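HTH-type transcriptional repressor NemR (Escherichia coli, PDB 4YZE) represses transcription of the nemRA-gloA operon by binding the NemR box, and takes part in the response to electrophiles and reactive chlorine species. Local coordinates at residues 174-177 and 183-186; 89-94 and 167-172; 68-73 and 136-141; 63-68 and 107-112. The protein carries 5 engineered substitutions. All coordinates share one frame; numbering follows the deposited sequence.

Interaction 1. Residues 174-177 and 183-186; sequences LQAK and EPLE
P184 meets Q175 and A176 with one side of its pyrrolidine ring, and the ring can be followed atom by atom. Its CB approaches CB of Q175 at 4.1 Å and also leans on the backbone O of A172, one turn before A176 on helix 158-179. The next atom, CG, reaches farthest toward the other helix: it lies 3.8 Å from CG of Q175 and 3.8 Å from the backbone N of A176. Q175 comes in at a slant, its CG anti to the backbone N (chi1 -164°), which carries the aliphatic part of the chain past the proline. L185 then takes the methyl of A176, CD1 to CB 3.9 Å. Its other methyl, CD2, rests on A172 CB, and F99 touches both A176 and L185. The side-chain contacts are apolar, and most of the touching residues are buried. K177, whose side chain does not join this contact, bonds through NZ to S114 O of the second subunit, which places helix 158-179 at the subunit interface. P184 lies in the first turn of helix 183-195, where a missing N-H costs no helix bond. The arrangement is that of two consecutive helices packed against each other across a short connection, here the last two of the TetR-type C-terminal domain.

Interaction 2. Residues 89-94 and 167-172; sequences LAYYQQ and ALWLGA
Within the helical core of the TetR-type C-terminal domain, Y91 and Y92 of helix 84-97 face L168 and W169 of helix 158-179. The two short segments run nearly parallel, with 12° between their axes and a closest approach of 11.7 Å, so large side chains must fill the gap. W169 does most of this. With CG anti to its backbone N (chi1 175°), the indole projects across to Y91, and its five-membered ring forms an offset stack with the phenol: centroids are 4.8 Å apart and the planes are inclined at 22°. The overlap is strongest at the end of the tyrosine, whose OH lies over one indole face, 3.5 Å from W169 CG. Y92 comes from another side, near the indole plane, and its CE1 lies 4.0 Å from W169 CB. Its OH approaches L168 CD1 at 4.1 Å, while Y91 CD2 sits above one face of the Y92 ring. Two polar tips have partners just outside the segments: W169 NE1 bonds T95 OG1, and Y92 OH bonds L165 O. At the far, six-membered end of the indole, CH2 stands 3.6 Å from SG of C108, the residue central to the response to reactive chlorine species. The stack on one face and the bond at NE1 would together restrain rotation of the indole, so the aromatic surface beside this thiol is probably well ordered.

Interaction 3. Residues 68-73 and 136-141; sequences AYHQRL and IALLSQ
The imidazole of H70 carries L138 CD1 over one face, 3.4 Å above the ring plane and displaced toward the rim on the CE1 and ND1 side. The methyl lies 3.6 Å from the ring centroid and 21° off the normal, which meets the geometry of a CH-pi contact; its nearest ring atom is CE1, at 3.4 Å. L138 is the central side chain of the contact. One turn along from H70, L73 presents CD1 to the same methyl, L138 CD1, at 3.7 Å, and to L138 CB at 3.9 Å, the two leucines lying alongside each other and pointing in opposite senses. L138 therefore has an aromatic face on one flank and an aliphatic branch on another. The torsion explains the reach of the imidazole: CG stands anti to the backbone N (chi1 -175°), carrying the ring outward from the helix to the leucine. Burial is graded, since L73 is enclosed whereas H70 and L138 keep some exposure. T74 and L77 extend the cover of L138 along helix 54-79, V135 of helix 122-148 touches L73, and Y91 of helix 84-97 packs on both L73 and L139, so that the contact lies where helices 54-79 and 122-148 meet, with helix 84-97 covering it through Y91.

Interaction 4. Residues 63-68 and 107-112; sequences ERHYAA and GCLTVK
Different first torsions send H65 and Y66, neighbours on one helix, to L109 and T110, neighbours on another: H65 CG is anti to the backbone N (chi1 167°), while Y66 CG is anti to the carbonyl carbon (chi1 -72°). The imidazole thereby offers a face to L109, whose CD2 lies 3.9 Å from the ring centroid and 14° off the normal, a CH-pi contact. L109 CB adds to it near the rim, 3.8 Å from H65 CE1. Y66 reaches T110 instead, and its OH shares a hydrogen bond of 2.6 Å with T110 OG1, which lies at the edge of the phenol in its plane. A second link runs through one water, in the plane of the imidazole, 3.1 Å from H65 NE2 and 2.8 Å from T110 OG1. Two partners thus grip the threonine hydroxyl. Helix 54-79, which carries H65 and Y66, connects the DNA-binding and regulatory parts of a TetR-family repressor, and here it meets the start of the short helix 109-114. C108 is at the N-cap position of that helix, and its backbone O accepts the bond from K112 N, 2.8 Å. This cysteine, central to the response to reactive chlorine species, directly precedes L109 and T110, which touch helix 54-79. On its other side, H65 ND1 is hydrogen-bonded to E20 OE1 of helix 10-26, a carboxylate that would probably polarise the ring and help to fix its rotation, while R64 forms a salt bridge with E13 of the same helix.

From the N terminus, helix 54-79 opens interaction 4 at 63-68 and, directly after it, interaction 3 at 68-73, the two sharing A68. Helix 84-97 opens interaction 2 before any of these has closed. They then close in the order of opening: interaction 4 at 107-112, interaction 3 at 136-141, interaction 2 at 167-172. Each of the three therefore crosses the other two. Interaction 1 follows in series, a short local loop between the last two helices. It abuts interaction 2 along helix 158-179 and interaction 4 through L174 and V111. Interactions 3 and 4 tie helix 54-79 to helices 122-148 and 109-114, whereas 2 and 1 join helices 84-97, 158-179 and 183-195 to one another.

Interaction 1. Residues 174-177 and 183-186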
loop_
_atom_site.group_PDB
_atom_site.type_symbol
_atom_site.label_atom_id
_atom_site.label_comp_id
_atom_site.label_asym_id
_atom_site.label_seq_id
_atom_site.Cartn_x
_atom_site.Cartn_y
_atom_site.Cartn_z
ATOM N N LEU A 174 -0.558 -4.311 2.343
ATOM C CA LEU A 174 0.778 -4.160 1.800
ATOM C C LEU A 174 1.749 -4.720 2.806
ATOM O O LEU A 174 2.588 -5.573 2.501
ATOM C CB LEU A 174 1.089 -2.680 1.576
ATOM C CG LEU A 174 1.256 -2.223 0.131
ATOM C CD1 LEU A 174 1.928 -0.861 0.063
ATOM C CD2 LEU A 174 2.051 -3.235 -0.628
ATOM N N GLN A 175 1.602 -4.242 4.028
ATOM C CA GLN A 175 2.455 -4.651 5.118
ATOM C C GLN A 175 2.307 -6.124 5.466
ATOM O O GLN A 175 3.281 -6.760 5.861
ATOM C CB GLN A 175 2.111 -3.816 6.339
ATOM C CG GLN A 175 3.148 -3.877 7.400
ATOM C CD GLN A 175 2.974 -2.779 8.395
ATOM O OE1 GLN A 175 2.119 -1.903 8.232
ATOM N NE2 GLN A 175 3.779 -2.811 9.445
ATOM N N ALA A 176 1.090 -6.663 5.375
ATOM C CA ALA A 176 0.900 -8.091 5.679
ATOM C C ALA A 176 1.682 -8.891 4.637
ATOM O O ALA A 176 2.337 -9.879 4.942
ATOM C CB ALA A 176 -0.572 -8.463 5.630
ATOM N N LYS A 177 1.607 -8.436 3.392
ATOM C CA LYS A 177 2.198 -9.156 2.277
ATOM C C LYS A 177 3.715 -9.190 2.438
ATOM O O LYS A 177 4.338 -10.261 2.384
ATOM C CB LYS A 177 1.805 -8.447 0.981
ATOM C CG LYS A 177 2.340 -9.053 -0.276
ATOM C CD LYS A 177 1.789 -8.232 -1.435
ATOM C CE LYS A 177 2.502 -8.498 -2.735
ATOM N NZ LYS A 177 2.250 -7.373 -3.685
ATOM N N GLU A 183 -0.714 -10.101 11.162
ATOM C CA GLU A 183 -0.770 -9.147 12.280
ATOM C C GLU A 183 -1.205 -7.727 11.859
ATOM O O GLU A 183 -2.011 -7.116 12.541
ATOM C CB GLU A 183 0.550 -9.136 13.066
ATOM C CG GLU A 183 0.481 -8.446 14.422
ATOM C CD GLU A 183 0.546 -6.928 14.309
ATOM O OE1 GLU A 183 1.126 -6.432 13.308
ATOM O OE2 GLU A 183 0.019 -6.236 15.220
ATOM N N PRO A 184 -0.691 -7.206 10.732
ATOM C CA PRO A 184 -1.174 -5.878 10.344
ATOM C C PRO A 184 -2.674 -5.844 10.082
ATOM O O PRO A 184 -3.309 -4.816 10.372
ATOM C CB PRO A 184 -0.419 -5.611 9.026
ATOM C CG PRO A 184 0.888 -6.406 9.155
ATOM C CD PRO A 184 0.474 -7.649 9.920
ATOM N N LEU A 185 -3.235 -6.926 9.541
ATOM C CA LEU A 185 -4.688 -6.989 9.294
ATOM C C LEU A 185 -5.468 -7.118 10.620
ATOM O O LEU A 185 -6.458 -6.425 10.809
ATOM C CB LEU A 185 -5.053 -8.122 8.319
ATOM C CG LEU A 185 -4.325 -7.992 6.965
ATOM C CD1 LEU A 185 -4.395 -9.271 6.092
ATOM C CD2 LEU A 185 -4.883 -6.811 6.208
ATOM N N GLU A 186 -5.020 -7.991 11.531
ATOM C CA GLU A 186 -5.713 -8.148 12.815
ATOM C C GLU A 186 -5.593 -6.832 13.546
ATOM O O GLU A 186 -6.525 -6.390 14.194
ATOM C CB GLU A 186 -5.134 -9.287 13.682
ATOM C CG GLU A 186 -5.202 -10.654 13.031
ATOM C CD GLU A 186 -4.474 -11.745 13.832
ATOM O OE1 GLU A 186 -3.383 -11.476 14.391
ATOM O OE2 GLU A 186 -5.001 -12.878 13.898
#

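Interaction 2. Residues 89-94 and 167-172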
loop_
_atom_site.group_PDB
_atom_site.type_symbol
_atom_site.label_atom_id
_atom_site.label_comp_id
_atom_site.label_asym_id
_atom_site.label_seq_id
_atom_site.Cartn_x
_atom_site.Cartn_y
_atom_site.Cartn_z
ATOM N N LEU A 89 -17.196 -3.983 10.098
ATOM C CA LEU A 89 -16.186 -4.846 10.685
ATOM C C LEU A 89 -15.968 -6.078 9.806
ATOM O O LEU A 89 -14.853 -6.596 9.716
ATOM C CB LEU A 89 -16.567 -5.262 12.108
ATOM C CG LEU A 89 -16.711 -4.103 13.093
ATOM C CD1 LEU A 89 -16.986 -4.606 14.491
ATOM C CD2 LEU A 89 -15.481 -3.216 13.089
ATOM N N ALA A 90 -17.032 -6.538 9.152
ATOM C CA ALA A 90 -16.952 -7.744 8.339
ATOM C C ALA A 90 -16.037 -7.525 7.119
ATOM O O ALA A 90 -15.380 -8.455 6.642
ATOM C CB ALA A 90 -18.344 -8.190 7.919
ATOM N N TYR A 91 -16.009 -6.288 6.631
ATOM C CA TYR A 91 -15.127 -5.886 5.546
ATOM C C TYR A 91 -13.698 -6.183 5.941
ATOM O O TYR A 91 -12.952 -6.781 5.166
ATOM C CB TYR A 91 -15.322 -4.395 5.258
ATOM C CG TYR A 91 -14.326 -3.716 4.327
ATOM C CD1 TYR A 91 -14.261 -4.037 2.972
ATOM C CD2 TYR A 91 -13.507 -2.689 4.797
ATOM C CE1 TYR A 91 -13.370 -3.376 2.118
ATOM C CE2 TYR A 91 -12.619 -2.033 3.969
ATOM C CZ TYR A 91 -12.551 -2.371 2.625
ATOM O OH TYR A 91 -11.657 -1.690 1.807
ATOM N N TYR A 92 -13.304 -5.798 7.150
ATOM C CA TYR A 92 -11.960 -6.149 7.579
ATOM C C TYR A 92 -11.808 -7.629 7.912
ATOM O O TYR A 92 -10.731 -8.201 7.712
ATOM C CB TYR A 92 -11.506 -5.281 8.740
ATOM C CG TYR A 92 -11.249 -3.852 8.359
ATOM C CD1 TYR A 92 -9.994 -3.438 7.918
ATOM C CD2 TYR A 92 -12.255 -2.909 8.457
ATOM C CE1 TYR A 92 -9.761 -2.105 7.566
ATOM C CE2 TYR A 92 -12.036 -1.591 8.107
ATOM C CZ TYR A 92 -10.787 -1.193 7.675
ATOM O OH TYR A 92 -10.581 0.124 7.343
ATOM N N GLN A 93 -12.861 -8.250 8.447
ATOM C CA GLN A 93 -12.761 -9.662 8.833
ATOM C C GLN A 93 -12.635 -10.548 7.591
ATOM O O GLN A 93 -11.868 -11.511 7.579
ATOM C CB GLN A 93 -13.949 -10.085 9.709
ATOM C CG GLN A 93 -13.936 -11.545 10.157
ATOM C CD GLN A 93 -12.773 -11.889 11.075
ATOM O OE1 GLN A 93 -11.965 -12.774 10.775
ATOM N NE2 GLN A 93 -12.689 -11.198 12.206
ATOM N N GLN A 94 -13.379 -10.207 6.541
ATOM C CA GLN A 94 -13.271 -10.913 5.258
ATOM C C GLN A 94 -11.868 -10.770 4.650
ATOM O O GLN A 94 -11.321 -11.718 4.096
ATOM C CB GLN A 94 -14.297 -10.362 4.268
ATOM C CG GLN A 94 -15.193 -11.411 3.625
ATOM C CD GLN A 94 -16.646 -11.277 4.061
ATOM O OE1 GLN A 94 -16.939 -11.159 5.253
ATOM N NE2 GLN A 94 -17.561 -11.285 3.094
ATOM N N ALA A 167 -7.546 3.632 3.080
ATOM C CA ALA A 167 -6.089 3.774 3.129
ATOM C C ALA A 167 -5.530 2.768 4.130
ATOM O O ALA A 167 -4.506 2.129 3.887
ATOM C CB ALA A 167 -5.707 5.160 3.519
ATOM N N LEU A 168 -6.227 2.605 5.251
ATOM C CA LEU A 168 -5.760 1.677 6.292
ATOM C C LEU A 168 -5.730 0.232 5.792
ATOM O O LEU A 168 -4.759 -0.512 6.023
ATOM C CB LEU A 168 -6.673 1.779 7.518
ATOM C CG LEU A 168 -6.225 1.449 8.944
ATOM C CD1 LEU A 168 -7.381 0.865 9.757
ATOM C CD2 LEU A 168 -5.030 0.559 9.028
ATOM N N TRP A 169 -6.818 -0.169 5.147
ATOM C CA TRP A 169 -6.949 -1.500 4.559
ATOM C C TRP A 169 -5.840 -1.777 3.536
ATOM O O TRP A 169 -5.263 -2.864 3.504
ATOM C CB TRP A 169 -8.322 -1.576 3.876
ATOM C CG TRP A 169 -8.600 -2.828 3.100
ATOM C CD1 TRP A 169 -9.183 -3.973 3.567
ATOM C CD2 TRP A 169 -8.346 -3.051 1.700
ATOM N NE1 TRP A 169 -9.292 -4.896 2.550
ATOM C CE2 TRP A 169 -8.784 -4.357 1.397
ATOM C CE3 TRP A 169 -7.793 -2.273 0.677
ATOM C CZ2 TRP A 169 -8.679 -4.909 0.107
ATOM C CZ3 TRP A 169 -7.687 -2.823 -0.601
ATOM C CH2 TRP A 169 -8.129 -4.129 -0.871
ATOM N N LEU A 170 -5.549 -0.773 2.714
ATOM C CA LEU A 170 -4.533 -0.859 1.665
ATOM C C LEU A 170 -3.156 -1.020 2.298
ATOM O O LEU A 170 -2.387 -1.932 1.944
ATOM C CB LEU A 170 -4.610 0.422 0.781
ATOM C CG LEU A 170 -4.791 0.316 -0.736
ATOM C CD1 LEU A 170 -4.716 1.697 -1.379
ATOM C CD2 LEU A 170 -3.754 -0.597 -1.373
ATOM N N GLY A 171 -2.849 -0.172 3.276
ATOM C CA GLY A 171 -1.516 -0.197 3.873
ATOM C C GLY A 171 -1.301 -1.461 4.693
ATOM O O GLY A 171 -0.195 -2.027 4.757
ATOM N N ALA A 172 -2.368 -1.942 5.309
ATOM C CA ALA A 172 -2.218 -3.106 6.173
ATOM C C ALA A 172 -1.974 -4.332 5.320
ATOM O O ALA A 172 -1.195 -5.207 5.699
ATOM C CB ALA A 172 -3.459 -3.310 7.083
#

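Interaction 3. Residues 68-73 and 136-141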
loop_
_atom_site.group_PDB
_atom_site.type_symbol
_atom_site.label_atom_id
_atom_site.label_comp_id
_atom_site.label_asym_id
_atom_site.label_seq_id
_atom_site.Cartn_x
_atom_site.Cartn_y
_atom_site.Cartn_z
ATOM N N ALA A 68 -17.224 -6.509 -10.285
ATOM C CA ALA A 68 -17.568 -7.659 -9.465
ATOM C C ALA A 68 -17.307 -7.387 -7.989
ATOM O O ALA A 68 -18.128 -7.741 -7.150
ATOM C CB ALA A 68 -16.805 -8.884 -9.932
ATOM N N TYR A 69 -16.167 -6.767 -7.676
ATOM C CA TYR A 69 -15.797 -6.446 -6.293
ATOM C C TYR A 69 -16.752 -5.418 -5.693
ATOM O O TYR A 69 -17.086 -5.478 -4.510
ATOM C CB TYR A 69 -14.365 -5.904 -6.224
ATOM C CG TYR A 69 -13.848 -5.695 -4.810
ATOM C CD1 TYR A 69 -13.340 -6.758 -4.064
ATOM C CD2 TYR A 69 -13.868 -4.445 -4.217
ATOM C CE1 TYR A 69 -12.870 -6.570 -2.767
ATOM C CE2 TYR A 69 -13.404 -4.250 -2.917
ATOM C CZ TYR A 69 -12.909 -5.307 -2.206
ATOM O OH TYR A 69 -12.442 -5.097 -0.931
ATOM N N HIS A 70 -17.166 -4.463 -6.514
ATOM C CA HIS A 70 -18.091 -3.429 -6.068
ATOM C C HIS A 70 -19.421 -4.073 -5.663
ATOM O O HIS A 70 -20.037 -3.663 -4.678
ATOM C CB HIS A 70 -18.294 -2.387 -7.170
ATOM C CG HIS A 70 -19.147 -1.223 -6.764
ATOM N ND1 HIS A 70 -18.633 -0.093 -6.162
ATOM C CD2 HIS A 70 -20.479 -1.007 -6.894
ATOM C CE1 HIS A 70 -19.610 0.768 -5.938
ATOM N NE2 HIS A 70 -20.742 0.234 -6.368
ATOM N N GLN A 71 -19.833 -5.094 -6.413
ATOM C CA GLN A 71 -21.101 -5.774 -6.169
ATOM C C GLN A 71 -21.011 -6.597 -4.885
ATOM O O GLN A 71 -21.875 -6.475 -4.010
ATOM C CB GLN A 71 -21.481 -6.659 -7.366
ATOM C CG GLN A 71 -22.953 -7.080 -7.417
ATOM C CD GLN A 71 -23.912 -5.896 -7.541
ATOM O OE1 GLN A 71 -24.485 -5.441 -6.549
ATOM N NE2 GLN A 71 -24.092 -5.397 -8.764
ATOM N N ARG A 72 -19.964 -7.417 -4.764
ATOM C CA ARG A 72 -19.740 -8.158 -3.521
ATOM C C ARG A 72 -19.789 -7.230 -2.302
ATOM O O ARG A 72 -20.506 -7.495 -1.337
ATOM C CB ARG A 72 -18.396 -8.882 -3.544
ATOM C CG ARG A 72 -18.397 -10.214 -4.262
ATOM C CD ARG A 72 -17.139 -11.015 -3.914
ATOM N NE ARG A 72 -15.914 -10.339 -4.345
ATOM C CZ ARG A 72 -15.468 -10.334 -5.601
ATOM N NH1 ARG A 72 -16.151 -10.954 -6.557
ATOM N NH2 ARG A 72 -14.342 -9.705 -5.909
ATOM N N LEU A 73 -19.030 -6.140 -2.365
ATOM C CA LEU A 73 -18.963 -5.166 -1.282
ATOM C C LEU A 73 -20.340 -4.537 -1.012
ATOM O O LEU A 73 -20.691 -4.302 0.139
ATOM C CB LEU A 73 -17.953 -4.073 -1.626
ATOM C CG LEU A 73 -17.114 -3.440 -0.506
ATOM C CD1 LEU A 73 -16.949 -1.946 -0.715
ATOM C CD2 LEU A 73 -17.636 -3.742 0.895
ATOM N N ILE A 136 -14.659 3.346 -1.593
ATOM C CA ILE A 136 -14.710 4.397 -0.612
ATOM C C ILE A 136 -16.140 4.915 -0.478
ATOM O O ILE A 136 -16.631 5.115 0.629
ATOM C CB ILE A 136 -13.753 5.535 -0.994
ATOM C CG1 ILE A 136 -12.300 5.053 -0.822
ATOM C CG2 ILE A 136 -14.031 6.764 -0.143
ATOM C CD1 ILE A 136 -11.256 5.946 -1.495
ATOM N N ALA A 137 -16.817 5.096 -1.604
ATOM C CA ALA A 137 -18.180 5.621 -1.573
ATOM C C ALA A 137 -19.135 4.620 -0.910
ATOM O O ALA A 137 -20.049 5.026 -0.215
ATOM C CB ALA A 137 -18.664 6.027 -2.981
ATOM N N LEU A 138 -18.907 3.321 -1.085
ATOM C CA LEU A 138 -19.742 2.338 -0.398
ATOM C C LEU A 138 -19.540 2.373 1.128
ATOM O O LEU A 138 -20.519 2.323 1.898
ATOM C CB LEU A 138 -19.503 0.934 -0.945
ATOM C CG LEU A 138 -20.123 0.650 -2.315
ATOM C CD1 LEU A 138 -19.627 -0.681 -2.863
ATOM C CD2 LEU A 138 -21.654 0.672 -2.230
ATOM N N LEU A 139 -18.280 2.459 1.552
ATOM C CA LEU A 139 -17.935 2.536 2.971
ATOM C C LEU A 139 -18.512 3.809 3.593
ATOM O O LEU A 139 -18.998 3.795 4.728
ATOM C CB LEU A 139 -16.415 2.504 3.152
ATOM C CG LEU A 139 -15.708 1.194 2.800
ATOM C CD1 LEU A 139 -14.192 1.382 2.747
ATOM C CD2 LEU A 139 -16.070 0.100 3.784
ATOM N N SER A 140 -18.455 4.897 2.836
ATOM C CA SER A 140 -18.975 6.190 3.263
ATOM C C SER A 140 -20.477 6.137 3.488
ATOM O O SER A 140 -20.974 6.662 4.490
ATOM C CB SER A 140 -18.675 7.252 2.212
ATOM O OG SER A 140 -18.974 8.530 2.715
ATOM N N GLN A 141 -21.197 5.507 2.561
ATOM C CA GLN A 141 -22.645 5.404 2.691
ATOM C C GLN A 141 -23.006 4.559 3.924
ATOM O O GLN A 141 -23.945 4.894 4.666
ATOM C CB GLN A 141 -23.261 4.830 1.413
ATOM C CG GLN A 141 -24.782 4.897 1.374
ATOM C CD GLN A 141 -25.327 6.323 1.529
ATOM O OE1 GLN A 141 -25.179 7.155 0.627
ATOM N NE2 GLN A 141 -25.964 6.609 2.677
#

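Interaction 4. Residues 63-68 and 107-112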
loop_
_atom_site.group_PDB
_atom_site.type_symbol
_atom_site.label_atom_id
_atom_site.label_comp_id
_atom_site.label_asym_id
_atom_site.label_seq_id
_atom_site.Cartn_x
_atom_site.Cartn_y
_atom_site.Cartn_z
ATOM N N GLU A 63 -11.948 -3.157 -15.238
ATOM C CA GLU A 63 -13.354 -2.769 -15.119
ATOM C C GLU A 63 -14.170 -3.977 -14.710
ATOM O O GLU A 63 -15.053 -3.871 -13.869
ATOM C CB GLU A 63 -13.883 -2.161 -16.426
ATOM C CG GLU A 63 -13.405 -0.735 -16.673
ATOM C CD GLU A 63 -13.715 -0.239 -18.076
ATOM O OE1 GLU A 63 -14.233 -1.032 -18.890
ATOM O OE2 GLU A 63 -13.438 0.947 -18.364
ATOM N N ARG A 64 -13.845 -5.133 -15.282
ATOM C CA ARG A 64 -14.503 -6.369 -14.905
ATOM C C ARG A 64 -14.235 -6.646 -13.432
ATOM O O ARG A 64 -15.162 -6.851 -12.655
ATOM C CB ARG A 64 -14.016 -7.540 -15.773
ATOM C CG ARG A 64 -14.459 -8.915 -15.271
ATOM C CD ARG A 64 -14.218 -10.003 -16.321
ATOM N NE ARG A 64 -14.651 -11.332 -15.884
ATOM C CZ ARG A 64 -13.924 -12.139 -15.113
ATOM N NH1 ARG A 64 -12.732 -11.747 -14.672
ATOM N NH2 ARG A 64 -14.389 -13.333 -14.767
ATOM N N HIS A 65 -12.964 -6.628 -13.051
ATOM C CA HIS A 65 -12.573 -6.898 -11.676
ATOM C C HIS A 65 -13.252 -5.966 -10.661
ATOM O O HIS A 65 -13.721 -6.419 -9.622
ATOM C CB HIS A 65 -11.062 -6.771 -11.538
ATOM C CG HIS A 65 -10.591 -6.731 -10.122
ATOM N ND1 HIS A 65 -10.297 -7.870 -9.406
ATOM C CD2 HIS A 65 -10.358 -5.692 -9.287
ATOM C CE1 HIS A 65 -9.903 -7.536 -8.190
ATOM N NE2 HIS A 65 -9.928 -6.220 -8.094
ATOM N N TYR A 66 -13.290 -4.671 -10.940
ATOM C CA TYR A 66 -13.859 -3.753 -9.963
ATOM C C TYR A 66 -15.383 -3.840 -9.954
ATOM O O TYR A 66 -16.011 -3.599 -8.924
ATOM C CB TYR A 66 -13.391 -2.305 -10.189
ATOM C CG TYR A 66 -11.941 -2.090 -9.815
ATOM C CD1 TYR A 66 -11.504 -2.242 -8.495
ATOM C CD2 TYR A 66 -11.009 -1.742 -10.776
ATOM C CE1 TYR A 66 -10.159 -2.061 -8.153
ATOM C CE2 TYR A 66 -9.666 -1.553 -10.450
ATOM C CZ TYR A 66 -9.244 -1.719 -9.144
ATOM O OH TYR A 66 -7.906 -1.517 -8.852
ATOM N N ALA A 67 -15.980 -4.175 -11.097
ATOM C CA ALA A 67 -17.440 -4.291 -11.178
ATOM C C ALA A 67 -17.919 -5.385 -10.240
ATOM O O ALA A 67 -18.887 -5.215 -9.494
ATOM C CB ALA A 67 -17.886 -4.588 -12.601
ATOM N N ALA A 68 -17.224 -6.509 -10.285
ATOM C CA ALA A 68 -17.568 -7.659 -9.465
ATOM C C ALA A 68 -17.307 -7.387 -7.989
ATOM O O ALA A 68 -18.128 -7.741 -7.150
ATOM C CB ALA A 68 -16.805 -8.884 -9.932
ATOM N N GLY A 107 -2.915 -12.876 -3.452
ATOM C CA GLY A 107 -2.693 -11.445 -3.582
ATOM C C GLY A 107 -3.947 -10.619 -3.814
ATOM O O GLY A 107 -5.051 -11.149 -3.940
ATOM N N CYS A 108 -3.774 -9.306 -3.860
ATOM C CA CYS A 108 -4.873 -8.405 -4.182
ATOM C C CYS A 108 -4.488 -7.562 -5.398
ATOM O O CYS A 108 -3.382 -7.020 -5.455
ATOM C CB CYS A 108 -5.195 -7.530 -2.971
ATOM S SG CYS A 108 -6.428 -6.264 -3.240
ATOM N N LEU A 109 -5.392 -7.461 -6.374
ATOM C CA LEU A 109 -5.062 -6.815 -7.647
ATOM C C LEU A 109 -4.692 -5.349 -7.480
ATOM O O LEU A 109 -3.690 -4.898 -8.036
ATOM C CB LEU A 109 -6.191 -6.967 -8.670
ATOM C CG LEU A 109 -5.780 -6.770 -10.142
ATOM C CD1 LEU A 109 -4.771 -7.825 -10.580
ATOM C CD2 LEU A 109 -6.974 -6.779 -11.092
ATOM N N THR A 110 -5.491 -4.605 -6.717
ATOM C CA THR A 110 -5.193 -3.191 -6.514
ATOM C C THR A 110 -3.815 -3.044 -5.885
ATOM O O THR A 110 -2.966 -2.289 -6.382
ATOM C CB THR A 110 -6.268 -2.469 -5.674
ATOM O OG1 THR A 110 -7.486 -2.388 -6.425
ATOM C CG2 THR A 110 -5.820 -1.058 -5.344
ATOM N N VAL A 111 -3.580 -3.825 -4.833
ATOM C CA VAL A 111 -2.310 -3.790 -4.120
ATOM C C VAL A 111 -1.127 -4.109 -5.027
ATOM O O VAL A 111 -0.130 -3.386 -5.028
ATOM C CB VAL A 111 -2.308 -4.741 -2.921
ATOM C CG1 VAL A 111 -1.063 -4.507 -2.088
ATOM C CG2 VAL A 111 -3.542 -4.513 -2.067
ATOM N N LYS A 112 -1.240 -5.188 -5.800
ATOM C CA LYS A 112 -0.182 -5.565 -6.719
ATOM C C LYS A 112 0.032 -4.517 -7.800
ATOM O O LYS A 112 1.170 -4.215 -8.169
ATOM C CB LYS A 112 -0.497 -6.909 -7.371
ATOM C CG LYS A 112 0.627 -7.450 -8.238
ATOM C CD LYS A 112 1.229 -8.718 -7.625
ATOM C CE LYS A 112 2.160 -9.443 -8.596
ATOM N NZ LYS A 112 3.577 -9.074 -8.394
HETATM O O HOH W 1 -8.674 -4.789 -5.586
#